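Local coordinates for glycosyl hydrolase family 2, TIM barrel domain protein (Faecalibacterium prausnitzii A2-165, PDB 6ED2) that probably hydrolyses beta-glucuronides, as a family 2 glycosyl hydrolase of a human gut bacterium, at residues 401-405 / 443-449; 453-458 / 469-473; 47-51 / 77-81; 87-91 / 181-185. All coordinates share one frame; numbering follows the deposited sequence.

Interaction 1. Residues 401-405 / 443-449; sequences QGFFE and QCTSAGT
The ring of Phe404 presents its edge to the backbone carbonyl of Gln443, with CD2 3.7 Å from Gln443 O near the ring plane. Over one face, toward the rim, lies CD1 of Phe403, and the ring of Tyr452 also meets this phenyl group. Thr449 OG1 approaches Phe404 CD2 obliquely, at 3.6 Å. Both segments lie in the loops that follow parallel strands of the TIM barrel, 373-377 and 433-440, and lead into helices 409-427 and 449-463, so the contact ties together two neighbouring beta-alpha loops at the C-terminal mouth of the barrel. Gln443 stretches across with CG opposite its backbone N (chi1 -177°) and an extended chain, which carries OE1 to within 2.8 Å of Phe403 N; the N-H approaches from above the amide carbonyl plane. Ser446 OG takes the next amide, Phe404 N, at 3.1 Å, and gives its own proton to Ala447 O, 2.8 Å away. Gly402 lies so close to this hydroxyl, CA 3.2 Å from OG, that a side chain would collide with it. At the border, Glu405 OE1 accepts from Gly402 N through its anti lone pair, while the carboxylate end packs on the Ala447 methyl. A water accepts from Ala447 N and donates weakly to Glu405 OE1.

Interaction 2. Residues 453-458 / 469-473; sequences FKPLFE and PRTYT
This is a buried, largely aromatic helix-on-strand contact inside the beta-alpha-beta unit of the TIM barrel formed by strand 433-440, helix 449-463 and strand 470-474. Phe453 and Tyr472 make a T-shaped pair: the Phe453 edge points down on the tyrosine ring, CE1 sitting over its centre 3.5 Å above the plane, with the ring planes 86° apart. Tyr472 offers that face because CG lies between its backbone N and carbonyl carbon (chi1 80°). One helical turn on, Phe457 brings CZ to 3.9 Å from Tyr472 CD2, and its CD1 packs on Arg470 CB at the same distance. Leu438 and Leu439 of the preceding strand back these rings. The one hydrogen bond between the segments runs from Arg470 NH1 to Phe457 O, 2.7 Å long; the oxygen lies in the guanidinium plane, but the donor stands 60° out of the carbonyl plane. Arg470 NH2 also forms a salt bridge with Asp490. Replacing Arg470 with alanine is likely to leave Phe457 O without this donor, deprive Asp490 of this salt bridge and open a gap beside the Phe457 ring. With Arg461 close by, Asp490 probably offsets the buried charge, while carbonyl and carboxylate together probably fix the guanidinium's rotation.

Interaction 3. Residues 47-51 / 77-81; sequences RFSFD and FCDLF
Phe48, Phe50, Phe77 and Phe81 join their segments by phenylalanine side chains alone: no hydrogen bond crosses, and even the nearest CA atoms, those of Phe48 and Phe77, are 9.2 Å apart. Phe77 is wedged in the middle. Its CG sits between the backbone N and the carbonyl carbon (chi1 69°), which sets the ring between Phe48 and Phe50; Phe48 CZ lies over one face, 3.8 Å from Phe77 CG, and Cys78 SG lies over the opposite face. Phe50 comes to the ring edge-on in an offset edge-to-face pair, its CE1 3.7 Å from Phe77 CE1 and the planes at 77°. Strand 38-51 belongs to the antiparallel sheet of the family 2 sugar-binding domain, and this aromatic cluster fixes the loop between strand 75-76 and helix 84-87 against it. Phe48 and Phe50, two residues apart, also touch each other, Phe48 CE2 standing 3.5 Å above the centre of the Phe50 ring. Phe81 arrives from the other direction, with its CE2 3.9 Å from Phe50 CZ and the two rings meeting obliquely. Around the cluster, Phe93 and Tyr95 of strand 92-101 add edge-to-face partners to Phe77 and Phe48 respectively, and Met71 touches both Phe48 and Phe81.

Interaction 4. Residues 87-91 / 181-185; sequences REYCG and RKIAA
Glu88 lays its bent side chain obliquely across the end of Ile183, whose CD1 is 3.5 Å from Glu88 CB. The CB of Ile183 heads off from the loop, but CG1 stands opposite the backbone N (chi1 -171°) and the chain then bends, so the terminal methyl returns to the glutamate. A turn at chi2 (-82°) curls the Glu88 carboxylate so that its two oxygens do different work. OE2 takes a nearly straight salt bridge of 2.7 Å from Arg87 NH2 on its anti lone pair, while OE1 receives two waters, one of them also accepting from Ala184 N and the other donating to Ala184 O. Were Glu88 an alanine, Arg87 would probably lose this salt bridge, though not the one to Glu589, and the two waters would be held less firmly, weakening the bridge to Ala184. Further along, Cys90 SG packs against Ala184 CB at 3.9 Å, and Lys182 CB lies 3.3 Å from Cys90 O. Another water links Cys90 N to Lys182 O. The contact thereby sets the link between helix 84-87 and strand 92-101 on the hairpin of strands 172-176 and 182-186, where Ala506 of a neighbouring subunit packs on both Glu88 and Ile183.

Overall arrangement
The four contacts form two touching pairs in different domains. Interactions 1 and 2 share the TIM barrel: helix 449-463 starts at the end of one and carries the other, and Phe404 and Cys444 of the first pack on Phe453 of the second. Interactions 3 and 4, in the sugar-binding domain with centres about 12 Å apart, meet where Tyr89 packs on Phe50 and where Cys78 and Asp79 touch Arg87. In each pair one member is buried and rich in rings, interactions 2 and 3, though only interaction 2 adds a direct polar bond. The partly buried loop contacts differ: 401-405/443-449 uses direct hydrogen bonds to amides, whereas 87-91/181-185 relies on bridging waters.

Interaction 1. Residues 401-405 / 443-449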
loop_
_atom_site.group_PDB
_atom_site.type_symbol
_atom_site.label_atom_id
_atom_site.label_comp_id
_atom_site.label_asym_id
_atom_site.label_seq_id
_atom_site.Cartn_x
_atom_site.Cartn_y
_atom_site.Cartn_z
ATOM N N GLN A 401 20.142 -21.497 33.315
ATOM C CA GLN A 401 19.389 -22.737 33.549
ATOM C C GLN A 401 18.212 -22.944 32.577
ATOM O O GLN A 401 17.612 -21.980 32.067
ATOM C CB GLN A 401 18.863 -22.781 34.990
ATOM C CG GLN A 401 17.648 -21.888 35.223
ATOM C CD GLN A 401 17.017 -22.066 36.601
ATOM O OE1 GLN A 401 17.166 -23.105 37.245
ATOM N NE2 GLN A 401 16.315 -21.036 37.063
ATOM N N GLY A 402 17.878 -24.216 32.345
ATOM C CA GLY A 402 16.767 -24.546 31.480
ATOM C C GLY A 402 15.419 -24.216 32.098
ATOM O O GLY A 402 15.246 -24.167 33.322
ATOM N N PHE A 403 14.436 -24.003 31.214
ATOM C CA PHE A 403 13.126 -23.559 31.678
ATOM C C PHE A 403 12.517 -24.548 32.665
ATOM O O PHE A 403 11.862 -24.137 33.631
ATOM C CB PHE A 403 12.168 -23.323 30.505
ATOM C CG PHE A 403 10.938 -22.590 30.912
ATOM C CD1 PHE A 403 9.805 -23.284 31.317
ATOM C CD2 PHE A 403 10.928 -21.207 30.958
ATOM C CE1 PHE A 403 8.676 -22.600 31.741
ATOM C CE2 PHE A 403 9.799 -20.514 31.374
ATOM C CZ PHE A 403 8.670 -21.214 31.772
ATOM N N PHE A 404 12.736 -25.846 32.459
ATOM C CA PHE A 404 12.117 -26.858 33.302
ATOM C C PHE A 404 12.949 -27.208 34.539
ATOM O O PHE A 404 12.611 -28.160 35.248
ATOM C CB PHE A 404 11.808 -28.102 32.467
ATOM C CG PHE A 404 10.747 -27.860 31.423
ATOM C CD1 PHE A 404 9.451 -27.519 31.801
ATOM C CD2 PHE A 404 11.053 -27.916 30.071
ATOM C CE1 PHE A 404 8.465 -27.255 30.855
ATOM C CE2 PHE A 404 10.073 -27.662 29.106
ATOM C CZ PHE A 404 8.771 -27.324 29.498
ATOM N N GLU A 405 13.998 -26.443 34.835
ATOM C CA GLU A 405 14.681 -26.543 36.117
ATOM C C GLU A 405 14.212 -25.497 37.111
ATOM O O GLU A 405 14.678 -25.507 38.255
ATOM C CB GLU A 405 16.201 -26.381 35.957
ATOM C CG GLU A 405 16.836 -27.196 34.856
ATOM C CD GLU A 405 18.346 -27.003 34.815
ATOM O OE1 GLU A 405 18.840 -26.107 34.088
ATOM O OE2 GLU A 405 19.037 -27.750 35.537
ATOM N N GLN A 443 11.131 -25.388 25.668
ATOM C CA GLN A 443 12.570 -25.631 25.651
ATOM C C GLN A 443 12.812 -27.098 26.035
ATOM O O GLN A 443 13.227 -27.420 27.146
ATOM C CB GLN A 443 13.285 -24.665 26.595
ATOM C CG GLN A 443 14.817 -24.785 26.602
ATOM C CD GLN A 443 15.494 -23.800 27.559
ATOM O OE1 GLN A 443 14.926 -23.384 28.573
ATOM N NE2 GLN A 443 16.715 -23.413 27.223
ATOM N N CYS A 444 12.524 -28.002 25.089
ATOM C CA CYS A 444 12.519 -29.436 25.380
ATOM C C CYS A 444 13.911 -30.070 25.309
ATOM O O CYS A 444 14.019 -31.305 25.312
ATOM C CB CYS A 444 11.541 -30.178 24.452
ATOM S SG CYS A 444 11.908 -30.244 22.653
ATOM N N THR A 445 14.960 -29.248 25.228
ATOM C CA THR A 445 16.323 -29.649 25.520
ATOM C C THR A 445 16.692 -29.367 26.965
ATOM O O THR A 445 17.784 -29.748 27.404
ATOM C CB THR A 445 17.314 -28.924 24.599
ATOM O OG1 THR A 445 17.108 -27.512 24.698
ATOM C CG2 THR A 445 17.144 -29.363 23.147
ATOM N N SER A 446 15.810 -28.703 27.702
ATOM C CA SER A 446 16.100 -28.332 29.077
ATOM C C SER A 446 16.183 -29.581 29.948
ATOM O O SER A 446 15.458 -30.564 29.731
ATOM C CB SER A 446 15.012 -27.379 29.593
ATOM O OG SER A 446 15.052 -27.188 30.995
ATOM N N ALA A 447 17.091 -29.556 30.917
ATOM C CA ALA A 447 17.026 -30.545 31.985
ATOM C C ALA A 447 15.673 -30.428 32.665
ATOM O O ALA A 447 15.148 -29.325 32.831
ATOM C CB ALA A 447 18.149 -30.324 33.005
ATOM N N GLY A 448 15.101 -31.571 33.045
ATOM C CA GLY A 448 13.781 -31.594 33.645
ATOM C C GLY A 448 12.636 -31.715 32.662
ATOM O O GLY A 448 11.473 -31.751 33.091
ATOM N N THR A 449 12.927 -31.776 31.360
ATOM C CA THR A 449 11.877 -31.913 30.354
ATOM C C THR A 449 11.072 -33.185 30.576
ATOM O O THR A 449 9.831 -33.158 30.570
ATOM C CB THR A 449 12.492 -31.920 28.949
ATOM O OG1 THR A 449 13.019 -30.628 28.641
ATOM C CG2 THR A 449 11.478 -32.345 27.905
HETATM O O HOH W 1 10.658 -30.582 35.170
HETATM O O HOH W 2 18.898 -27.365 31.155
#

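Interaction 2. Residues 453-458 / 469-473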
loop_
_atom_site.group_PDB
_atom_site.type_symbol
_atom_site.label_atom_id
_atom_site.label_comp_id
_atom_site.label_asym_id
_atom_site.label_seq_id
_atom_site.Cartn_x
_atom_site.Cartn_y
_atom_site.Cartn_z
ATOM N N PHE A 453 7.152 -33.564 30.961
ATOM C CA PHE A 453 6.324 -34.089 29.873
ATOM C C PHE A 453 5.595 -35.365 30.276
ATOM O O PHE A 453 4.447 -35.583 29.857
ATOM C CB PHE A 453 7.179 -34.383 28.634
ATOM C CG PHE A 453 7.508 -33.173 27.792
ATOM C CD1 PHE A 453 7.541 -33.273 26.408
ATOM C CD2 PHE A 453 7.806 -31.956 28.377
ATOM C CE1 PHE A 453 7.869 -32.174 25.627
ATOM C CE2 PHE A 453 8.139 -30.854 27.609
ATOM C CZ PHE A 453 8.168 -30.956 26.238
ATOM N N LYS A 454 6.264 -36.252 31.032
ATOM C CA LYS A 454 5.718 -37.592 31.259
ATOM C C LYS A 454 4.335 -37.541 31.893
ATOM O O LYS A 454 3.397 -38.120 31.320
ATOM C CB LYS A 454 6.691 -38.432 32.102
ATOM C CG LYS A 454 6.205 -39.863 32.396
ATOM C CD LYS A 454 7.310 -40.653 33.125
ATOM C CE LYS A 454 6.884 -42.075 33.481
ATOM N NZ LYS A 454 6.652 -42.111 34.955
ATOM N N PRO A 455 4.119 -36.858 33.020
ATOM C CA PRO A 455 2.752 -36.809 33.565
ATOM C C PRO A 455 1.765 -36.089 32.660
ATOM O O PRO A 455 0.583 -36.445 32.666
ATOM C CB PRO A 455 2.933 -36.081 34.903
ATOM C CG PRO A 455 4.160 -35.249 34.708
ATOM C CD PRO A 455 5.063 -36.083 33.855
ATOM N N LEU A 456 2.209 -35.117 31.850
ATOM C CA LEU A 456 1.272 -34.412 30.974
ATOM C C LEU A 456 0.736 -35.325 29.891
ATOM O O LEU A 456 -0.472 -35.360 29.629
ATOM C CB LEU A 456 1.938 -33.209 30.330
ATOM C CG LEU A 456 1.793 -31.921 31.113
ATOM C CD1 LEU A 456 2.633 -30.890 30.416
ATOM C CD2 LEU A 456 0.344 -31.480 31.213
ATOM N N PHE A 457 1.627 -36.058 29.228
ATOM C CA PHE A 457 1.175 -36.958 28.178
ATOM C C PHE A 457 0.380 -38.116 28.754
ATOM O O PHE A 457 -0.509 -38.644 28.084
ATOM C CB PHE A 457 2.376 -37.447 27.366
ATOM C CG PHE A 457 2.866 -36.433 26.370
ATOM C CD1 PHE A 457 2.495 -36.517 25.038
ATOM C CD2 PHE A 457 3.666 -35.378 26.781
ATOM C CE1 PHE A 457 2.931 -35.578 24.116
ATOM C CE2 PHE A 457 4.096 -34.425 25.883
ATOM C CZ PHE A 457 3.722 -34.530 24.533
ATOM N N GLU A 458 0.671 -38.520 29.993
ATOM C CA GLU A 458 -0.139 -39.565 30.614
ATOM C C GLU A 458 -1.548 -39.055 30.904
ATOM O O GLU A 458 -2.540 -39.742 30.622
ATOM C CB GLU A 458 0.544 -40.070 31.893
ATOM C CG GLU A 458 1.411 -41.329 31.680
ATOM C CD GLU A 458 2.570 -41.506 32.709
ATOM O OE1 GLU A 458 3.536 -42.243 32.380
ATOM O OE2 GLU A 458 2.528 -40.936 33.836
ATOM N N PRO A 469 -4.484 -39.038 19.190
ATOM C CA PRO A 469 -3.021 -38.861 19.255
ATOM C C PRO A 469 -2.610 -37.552 19.916
ATOM O O PRO A 469 -3.324 -36.544 19.846
ATOM C CB PRO A 469 -2.594 -38.894 17.782
ATOM C CG PRO A 469 -3.855 -38.632 16.997
ATOM C CD PRO A 469 -4.970 -39.215 17.813
ATOM N N ARG A 470 -1.446 -37.582 20.580
ATOM C CA ARG A 470 -0.908 -36.434 21.305
ATOM C C ARG A 470 0.382 -35.950 20.657
ATOM O O ARG A 470 1.185 -36.756 20.173
ATOM C CB ARG A 470 -0.632 -36.764 22.774
ATOM C CG ARG A 470 -1.799 -37.408 23.520
ATOM C CD ARG A 470 -1.271 -38.326 24.629
ATOM N NE ARG A 470 -0.501 -39.421 24.039
ATOM C CZ ARG A 470 0.255 -40.274 24.723
ATOM N NH1 ARG A 470 0.354 -40.162 26.037
ATOM N NH2 ARG A 470 0.906 -41.239 24.086
ATOM N N THR A 471 0.579 -34.630 20.654
ATOM C CA THR A 471 1.742 -34.012 20.036
ATOM C C THR A 471 2.098 -32.762 20.827
ATOM O O THR A 471 1.430 -32.403 21.799
ATOM C CB THR A 471 1.490 -33.676 18.547
ATOM O OG1 THR A 471 2.743 -33.417 17.886
ATOM C CG2 THR A 471 0.593 -32.434 18.400
ATOM N N TYR A 472 3.181 -32.115 20.410
ATOM C CA TYR A 472 3.557 -30.783 20.866
ATOM C C TYR A 472 4.470 -30.239 19.787
ATOM O O TYR A 472 5.066 -31.009 19.040
ATOM C CB TYR A 472 4.256 -30.804 22.220
ATOM C CG TYR A 472 5.725 -31.191 22.157
ATOM C CD1 TYR A 472 6.732 -30.215 22.169
ATOM C CD2 TYR A 472 6.112 -32.536 22.106
ATOM C CE1 TYR A 472 8.079 -30.566 22.123
ATOM C CE2 TYR A 472 7.456 -32.899 22.059
ATOM C CZ TYR A 472 8.433 -31.918 22.079
ATOM O OH TYR A 472 9.758 -32.292 22.039
ATOM N N THR A 473 4.571 -28.920 19.677
ATOM C CA THR A 473 5.325 -28.392 18.551
ATOM C C THR A 473 6.765 -28.122 18.960
ATOM O O THR A 473 7.034 -27.594 20.043
ATOM C CB THR A 473 4.677 -27.129 17.977
ATOM O OG1 THR A 473 4.754 -26.076 18.943
ATOM C CG2 THR A 473 3.219 -27.403 17.618
#

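Interaction 3. Residues 47-51 / 77-81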
loop_
_atom_site.group_PDB
_atom_site.type_symbol
_atom_site.label_atom_id
_atom_site.label_comp_id
_atom_site.label_asym_id
_atom_site.label_seq_id
_atom_site.Cartn_x
_atom_site.Cartn_y
_atom_site.Cartn_z
ATOM N N ARG A 47 -20.257 -2.017 31.660
ATOM C CA ARG A 47 -19.415 -0.971 32.217
ATOM C C ARG A 47 -18.035 -1.547 32.536
ATOM O O ARG A 47 -17.867 -2.752 32.733
ATOM C CB ARG A 47 -20.045 -0.364 33.477
ATOM C CG ARG A 47 -21.494 0.109 33.329
ATOM C CD ARG A 47 -21.675 1.080 32.160
ATOM N NE ARG A 47 -20.842 2.284 32.297
ATOM C CZ ARG A 47 -20.782 3.256 31.384
ATOM N NH1 ARG A 47 -21.503 3.171 30.263
ATOM N NH2 ARG A 47 -19.993 4.307 31.584
ATOM N N PHE A 48 -17.047 -0.664 32.600
ATOM C CA PHE A 48 -15.658 -1.082 32.629
ATOM C C PHE A 48 -14.847 -0.017 33.343
ATOM O O PHE A 48 -15.063 1.176 33.133
ATOM C CB PHE A 48 -15.129 -1.304 31.197
ATOM C CG PHE A 48 -13.655 -1.669 31.110
ATOM C CD1 PHE A 48 -13.269 -2.987 30.914
ATOM C CD2 PHE A 48 -12.663 -0.686 31.154
ATOM C CE1 PHE A 48 -11.910 -3.335 30.790
ATOM C CE2 PHE A 48 -11.311 -1.025 31.041
ATOM C CZ PHE A 48 -10.940 -2.359 30.848
ATOM N N SER A 49 -13.904 -0.455 34.174
ATOM C CA SER A 49 -12.989 0.475 34.804
ATOM C C SER A 49 -11.639 -0.197 34.985
ATOM O O SER A 49 -11.571 -1.349 35.420
ATOM C CB SER A 49 -13.515 0.949 36.164
ATOM O OG SER A 49 -12.650 1.943 36.663
ATOM N N PHE A 50 -10.573 0.523 34.636
ATOM C CA PHE A 50 -9.239 0.140 35.073
ATOM C C PHE A 50 -9.122 0.334 36.583
ATOM O O PHE A 50 -9.797 1.183 37.173
ATOM C CB PHE A 50 -8.171 0.974 34.354
ATOM C CG PHE A 50 -8.139 0.773 32.856
ATOM C CD1 PHE A 50 -7.777 -0.451 32.313
ATOM C CD2 PHE A 50 -8.463 1.815 31.987
ATOM C CE1 PHE A 50 -7.749 -0.641 30.931
ATOM C CE2 PHE A 50 -8.431 1.627 30.594
ATOM C CZ PHE A 50 -8.069 0.402 30.072
ATOM N N ASP A 51 -8.246 -0.454 37.211
ATOM C CA ASP A 51 -7.998 -0.394 38.657
ATOM C C ASP A 51 -6.490 -0.404 38.894
ATOM O O ASP A 51 -5.932 -1.396 39.376
ATOM C CB ASP A 51 -8.681 -1.571 39.360
ATOM C CG ASP A 51 -8.675 -1.466 40.899
ATOM O OD1 ASP A 51 -8.089 -0.517 41.486
ATOM O OD2 ASP A 51 -9.277 -2.375 41.517
ATOM N N PHE A 77 -10.381 -5.567 25.372
ATOM C CA PHE A 77 -10.565 -4.138 25.583
ATOM C C PHE A 77 -9.527 -3.292 24.848
ATOM O O PHE A 77 -9.793 -2.118 24.585
ATOM C CB PHE A 77 -10.576 -3.799 27.089
ATOM C CG PHE A 77 -9.231 -3.961 27.801
ATOM C CD1 PHE A 77 -8.227 -2.998 27.682
ATOM C CD2 PHE A 77 -9.000 -5.058 28.624
ATOM C CE1 PHE A 77 -6.993 -3.128 28.360
ATOM C CE2 PHE A 77 -7.773 -5.201 29.312
ATOM C CZ PHE A 77 -6.765 -4.235 29.168
ATOM N N CYS A 78 -8.390 -3.874 24.450
ATOM C CA CYS A 78 -7.182 -3.079 24.180
ATOM C C CYS A 78 -7.324 -2.179 22.947
ATOM O O CYS A 78 -6.906 -1.015 22.978
ATOM C CB CYS A 78 -5.965 -4.005 24.023
ATOM S SG CYS A 78 -5.873 -5.398 25.207
ATOM N N ASP A 79 -7.855 -2.703 21.836
ATOM C CA ASP A 79 -7.806 -1.987 20.562
ATOM C C ASP A 79 -9.005 -1.067 20.335
ATOM O O ASP A 79 -9.138 -0.491 19.246
ATOM C CB ASP A 79 -7.707 -2.976 19.397
ATOM C CG ASP A 79 -6.313 -3.535 19.229
ATOM O OD1 ASP A 79 -5.410 -3.108 19.994
ATOM O OD2 ASP A 79 -6.122 -4.402 18.334
ATOM N N LEU A 80 -9.885 -0.936 21.321
ATOM C CA LEU A 80 -11.001 -0.009 21.210
ATOM C C LEU A 80 -10.572 1.421 21.503
ATOM O O LEU A 80 -11.192 2.361 20.989
ATOM C CB LEU A 80 -12.128 -0.441 22.159
ATOM C CG LEU A 80 -12.623 -1.863 21.841
ATOM C CD1 LEU A 80 -13.633 -2.309 22.833
ATOM C CD2 LEU A 80 -13.225 -1.890 20.453
ATOM N N PHE A 81 -9.513 1.602 22.294
ATOM C CA PHE A 81 -9.079 2.916 22.753
ATOM C C PHE A 81 -8.171 3.599 21.734
ATOM O O PHE A 81 -7.585 2.964 20.850
ATOM C CB PHE A 81 -8.340 2.803 24.086
ATOM C CG PHE A 81 -9.180 2.236 25.194
ATOM C CD1 PHE A 81 -10.068 3.039 25.885
ATOM C CD2 PHE A 81 -9.089 0.901 25.536
ATOM C CE1 PHE A 81 -10.846 2.523 26.910
ATOM C CE2 PHE A 81 -9.870 0.377 26.561
ATOM C CZ PHE A 81 -10.756 1.195 27.246
#

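Interaction 4. Residues 87-91 / 181-185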
loop_
_atom_site.group_PDB
_atom_site.type_symbol
_atom_site.label_atom_id
_atom_site.label_comp_id
_atom_site.label_asym_id
_atom_site.label_seq_id
_atom_site.Cartn_x
_atom_site.Cartn_y
_atom_site.Cartn_z
ATOM N N ARG A 87 -4.369 0.741 25.757
ATOM C CA ARG A 87 -4.121 -0.459 24.961
ATOM C C ARG A 87 -3.169 -1.398 25.686
ATOM O O ARG A 87 -3.383 -2.614 25.704
ATOM C CB ARG A 87 -3.570 -0.107 23.580
ATOM C CG ARG A 87 -3.486 -1.311 22.639
ATOM C CD ARG A 87 -2.488 -1.064 21.489
ATOM N NE ARG A 87 -1.109 -1.214 21.934
ATOM C CZ ARG A 87 -0.047 -0.630 21.369
ATOM N NH1 ARG A 87 -0.182 0.164 20.313
ATOM N NH2 ARG A 87 1.169 -0.848 21.863
ATOM N N GLU A 88 -2.136 -0.853 26.322
ATOM C CA GLU A 88 -1.113 -1.666 26.975
ATOM C C GLU A 88 -1.376 -1.875 28.466
ATOM O O GLU A 88 -0.500 -2.393 29.166
ATOM C CB GLU A 88 0.268 -1.029 26.775
ATOM C CG GLU A 88 0.799 -1.077 25.333
ATOM C CD GLU A 88 1.454 -2.421 24.977
ATOM O OE1 GLU A 88 1.636 -3.268 25.876
ATOM O OE2 GLU A 88 1.795 -2.642 23.793
ATOM N N TYR A 89 -2.545 -1.467 28.972
ATOM C CA TYR A 89 -2.821 -1.591 30.399
ATOM C C TYR A 89 -2.601 -3.017 30.888
ATOM O O TYR A 89 -3.113 -3.986 30.304
ATOM C CB TYR A 89 -4.253 -1.173 30.723
ATOM C CG TYR A 89 -4.532 -1.312 32.197
ATOM C CD1 TYR A 89 -4.187 -0.289 33.082
ATOM C CD2 TYR A 89 -5.092 -2.476 32.721
ATOM C CE1 TYR A 89 -4.424 -0.404 34.443
ATOM C CE2 TYR A 89 -5.323 -2.609 34.093
ATOM C CZ TYR A 89 -4.987 -1.568 34.943
ATOM O OH TYR A 89 -5.220 -1.677 36.297
ATOM N N CYS A 90 -1.864 -3.142 31.987
ATOM C CA CYS A 90 -1.535 -4.446 32.555
ATOM C C CYS A 90 -1.810 -4.407 34.051
ATOM O O CYS A 90 -1.196 -3.617 34.775
ATOM C CB CYS A 90 -0.075 -4.816 32.272
ATOM S SG CYS A 90 0.356 -6.524 32.772
ATOM N N GLY A 91 -2.741 -5.227 34.504
ATOM C CA GLY A 91 -3.090 -5.223 35.911
ATOM C C GLY A 91 -4.537 -5.640 36.101
ATOM O O GLY A 91 -5.066 -6.439 35.332
ATOM N N ARG A 181 3.828 2.480 35.521
ATOM C CA ARG A 181 2.827 1.619 34.903
ATOM C C ARG A 181 3.402 0.226 34.676
ATOM O O ARG A 181 4.545 0.074 34.229
ATOM C CB ARG A 181 2.346 2.207 33.570
ATOM C CG ARG A 181 1.526 3.510 33.700
ATOM C CD ARG A 181 1.059 4.061 32.344
ATOM N NE ARG A 181 2.148 4.364 31.407
ATOM C CZ ARG A 181 2.314 3.756 30.230
ATOM N NH1 ARG A 181 3.323 4.095 29.438
ATOM N NH2 ARG A 181 1.471 2.805 29.836
ATOM N N LYS A 182 2.608 -0.792 35.005
ATOM C CA LYS A 182 2.941 -2.157 34.627
ATOM C C LYS A 182 2.747 -2.327 33.125
ATOM O O LYS A 182 1.838 -1.750 32.531
ATOM C CB LYS A 182 2.065 -3.165 35.390
ATOM C CG LYS A 182 2.749 -3.866 36.577
ATOM C CD LYS A 182 1.741 -4.587 37.493
ATOM C CE LYS A 182 0.987 -3.608 38.416
ATOM N NZ LYS A 182 -0.255 -4.166 39.070
ATOM N N ILE A 183 3.616 -3.122 32.516
ATOM C CA ILE A 183 3.548 -3.471 31.107
ATOM C C ILE A 183 3.751 -4.978 31.029
ATOM O O ILE A 183 4.507 -5.544 31.825
ATOM C CB ILE A 183 4.616 -2.717 30.276
ATOM C CG1 ILE A 183 4.395 -2.920 28.789
ATOM C CG2 ILE A 183 6.025 -3.172 30.621
ATOM C CD1 ILE A 183 3.090 -2.393 28.362
ATOM N N ALA A 184 3.049 -5.636 30.111
ATOM C CA ALA A 184 3.225 -7.072 29.946
ATOM C C ALA A 184 4.410 -7.346 29.032
ATOM O O ALA A 184 4.612 -6.651 28.030
ATOM C CB ALA A 184 1.963 -7.724 29.377
ATOM N N ALA A 185 5.199 -8.359 29.389
ATOM C CA ALA A 185 6.376 -8.768 28.623
ATOM C C ALA A 185 6.237 -10.250 28.311
ATOM O O ALA A 185 6.782 -11.100 29.027
ATOM C CB ALA A 185 7.667 -8.489 29.393
HETATM O O HOH W 3 0.994 -4.558 28.535
HETATM O O HOH W 4 2.802 -5.813 25.679
HETATM O O HOH W 5 -0.500 -0.515 32.865
HETATM O O HOH W 6 -1.531 -2.010 37.068
#